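Local coordinates for protein tryptophan halogenase superfamily (Brevundimonas sp. BAL3, PDB 6FRL) that probably halogenates an organic substrate as a flavin-dependent halogenase of the tryptophan halogenase family, with a preference for bromination over chlorination, at residues L379-F382 with N383-A387. Residues are numbered along the deposited sequence; the frame is centred on the assembly and turned at random.
Sequences LDEF and NDQTA
Gln-385 NE2 donates to Glu-381 OE1, one turn earlier on the same helix, at 2.8 Å. The bond is nearly straight (174°) and lies close to the plane of the amide. It meets the carboxylate on its anti side, and the two planar groups are turned 76° apart. The bend at chi2 of Glu-381 (62°) swings OE1 toward the glutamine, whose own chain runs extended beyond CG. The amide oxygen, Gln-385 OE1, accepts from Arg-364 NE of helix 354-367. A leucine in place of Gln-385 would probably leave both Glu-381 OE1 and Arg-364 NE without these partners. Glu-381 also packs on Leu-430 of the second subunit, so this side of the helix lies at the dimer interface.

All these residues belong to the long helix 376-402, and the backbone keeps the regular i to i+4 alpha-helical pattern. Leu-379 O accepts from Asn-383 N at 2.8 Å, and Asp-380 O accepts from Asp-384 N. Glu-381 O takes the N-H of Gln-385 at 2.9 Å. Phe-382 O has two donors, Thr-386 N at 3.1 Å and Thr-386 OG1 at 2.7 Å. They arrive from opposite faces of its carbonyl plane. The threonine hydroxyl thus gives its proton to the helix backbone, and OG1 also lies 3.4 Å from Phe-382 CE1. The Phe-382 ring meets Trp-333 edge-to-face.

One water joins Asp-380 to Asn-383. It donates to Asp-380 OD1 and accepts from Asn-383 ND2, each at 2.8 Å. Asp-380 OD1 also accepts a hydrogen bond from Gln-376 NE2. Asn-383 OD1 takes the backbone N-H of Trp-333, while Asp-384 OD1 forms a salt bridge with Arg-388.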
ATOM      1  N   LEU B 379      15.157  14.435  -4.534  1.00 29.71           N
ATOM      2  CA  LEU B 379      14.375  15.033  -5.623  1.00 29.43           C
ATOM      3  C   LEU B 379      13.691  13.927  -6.455  1.00 29.70           C
ATOM      4  O   LEU B 379      12.488  14.009  -6.753  1.00 27.71           O
ATOM      5  CB  LEU B 379      15.235  15.912  -6.519  1.00 29.04           C
ATOM      6  CG  LEU B 379      15.466  17.333  -6.004  1.00 30.27           C
ATOM      7  CD1 LEU B 379      16.230  17.356  -4.694  1.00 30.58           C
ATOM      8  CD2 LEU B 379      16.244  18.128  -7.061  1.00 31.55           C
ATOM      9  N   ASP B 380      14.453  12.890  -6.806  1.00 30.07           N
ATOM     10  CA  ASP B 380      13.945  11.839  -7.695  1.00 29.45           C
ATOM     11  C   ASP B 380      12.730  11.136  -7.097  1.00 31.49           C
ATOM     12  O   ASP B 380      11.726  10.979  -7.778  1.00 38.32           O
ATOM     13  CB  ASP B 380      15.032  10.823  -8.056  1.00 27.69           C
ATOM     14  CG  ASP B 380      16.080  11.381  -9.031  1.00 26.70           C
ATOM     15  OD1 ASP B 380      15.945  12.509  -9.587  1.00 25.63           O
ATOM     16  OD2 ASP B 380      17.064  10.669  -9.239  1.00 24.77           O
ATOM     17  N   GLU B 381      12.816  10.735  -5.834  1.00 30.96           N
ATOM     18  CA  GLU B 381      11.675  10.133  -5.144  1.00 31.47           C
ATOM     19  C   GLU B 381      10.460  11.077  -5.069  1.00 29.55           C
ATOM     20  O   GLU B 381       9.365  10.669  -5.376  1.00 30.04           O
ATOM     21  CB  GLU B 381      12.084   9.662  -3.731  1.00 33.90           C
ATOM     22  CG  GLU B 381      11.003   8.930  -2.925  1.00 35.55           C
ATOM     23  CD  GLU B 381      10.517   7.618  -3.565  1.00 38.75           C
ATOM     24  OE1 GLU B 381       9.416   7.173  -3.148  1.00 36.22           O
ATOM     25  OE2 GLU B 381      11.185   7.086  -4.511  1.00 36.53           O
ATOM     26  N   PHE B 382      10.663  12.331  -4.659  1.00 29.18           N
ATOM     27  CA  PHE B 382       9.580  13.331  -4.611  1.00 25.64           C
ATOM     28  C   PHE B 382       8.948  13.472  -5.982  1.00 23.99           C
ATOM     29  O   PHE B 382       7.729  13.457  -6.106  1.00 25.56           O
ATOM     30  CB  PHE B 382      10.097  14.688  -4.115  1.00 24.33           C
ATOM     31  CG  PHE B 382       9.018  15.739  -3.893  1.00 23.12           C
ATOM     32  CD1 PHE B 382       8.445  16.427  -4.963  1.00 23.10           C
ATOM     33  CD2 PHE B 382       8.634  16.101  -2.610  1.00 22.51           C
ATOM     34  CE1 PHE B 382       7.470  17.400  -4.746  1.00 22.81           C
ATOM     35  CE2 PHE B 382       7.657  17.082  -2.393  1.00 22.40           C
ATOM     36  CZ  PHE B 382       7.076  17.730  -3.463  1.00 21.59           C
ATOM     37  N   ASN B 383       9.772  13.584  -7.007  1.00 25.71           N
ATOM     38  CA  ASN B 383       9.271  13.781  -8.377  1.00 26.91           C
ATOM     39  C   ASN B 383       8.513  12.585  -8.871  1.00 27.25           C
ATOM     40  O   ASN B 383       7.451  12.746  -9.504  1.00 26.63           O
ATOM     41  CB  ASN B 383      10.395  14.195  -9.350  1.00 25.77           C
ATOM     42  CG  ASN B 383      10.825  15.643  -9.145  1.00 27.45           C
ATOM     43  OD1 ASN B 383      10.009  16.488  -8.758  1.00 26.14           O
ATOM     44  ND2 ASN B 383      12.118  15.940  -9.395  1.00 27.87           N
ATOM     45  N   ASP B 384       9.009  11.400  -8.517  1.00 27.48           N
ATOM     46  CA  ASP B 384       8.366  10.144  -8.904  1.00 28.74           C
ATOM     47  C   ASP B 384       7.004   9.935  -8.216  1.00 26.61           C
ATOM     48  O   ASP B 384       6.017   9.612  -8.869  1.00 23.17           O
ATOM     49  CB  ASP B 384       9.304   8.940  -8.670  1.00 29.57           C
ATOM     50  CG  ASP B 384       8.765   7.663  -9.320  1.00 30.88           C
ATOM     51  OD1 ASP B 384       8.661   7.596 -10.563  1.00 29.30           O
ATOM     52  OD2 ASP B 384       8.402   6.739  -8.576  1.00 34.93           O
ATOM     53  N   GLN B 385       6.947  10.132  -6.906  1.00 29.45           N
ATOM     54  CA  GLN B 385       5.680  10.001  -6.175  1.00 30.23           C
ATOM     55  C   GLN B 385       4.645  10.968  -6.764  1.00 30.54           C
ATOM     56  O   GLN B 385       3.538  10.559  -7.114  1.00 33.18           O
ATOM     57  CB  GLN B 385       5.861  10.264  -4.659  1.00 31.12           C
ATOM     58  CG  GLN B 385       6.717   9.264  -3.907  1.00 31.07           C
ATOM     59  CD  GLN B 385       6.793   9.516  -2.390  1.00 34.32           C
ATOM     60  OE1 GLN B 385       5.980  10.243  -1.798  1.00 34.63           O
ATOM     61  NE2 GLN B 385       7.791   8.894  -1.746  1.00 35.87           N
ATOM     62  N   THR B 386       5.020  12.245  -6.877  1.00 28.98           N
ATOM     63  CA  THR B 386       4.115  13.311  -7.357  1.00 27.18           C
ATOM     64  C   THR B 386       3.512  13.010  -8.740  1.00 25.90           C
ATOM     65  O   THR B 386       2.299  13.143  -8.955  1.00 28.06           O
ATOM     66  CB  THR B 386       4.849  14.684  -7.374  1.00 27.92           C
ATOM     67  OG1 THR B 386       5.460  14.942  -6.090  1.00 28.14           O
ATOM     68  CG2 THR B 386       3.889  15.817  -7.729  1.00 27.71           C
ATOM     69  N   ALA B 387       4.369  12.594  -9.662  1.00 26.44           N
ATOM     70  CA  ALA B 387       3.967  12.216 -11.028  1.00 27.93           C
ATOM     71  C   ALA B 387       2.948  11.059 -10.999  1.00 27.93           C
ATOM     72  O   ALA B 387       1.881  11.189 -11.593  1.00 25.45           O
ATOM     73  CB  ALA B 387       5.179  11.805 -11.873  1.00 27.38           C
TER
HETATM   74  O   HOH W   1      13.863  14.086 -10.492  1.00 34.01           O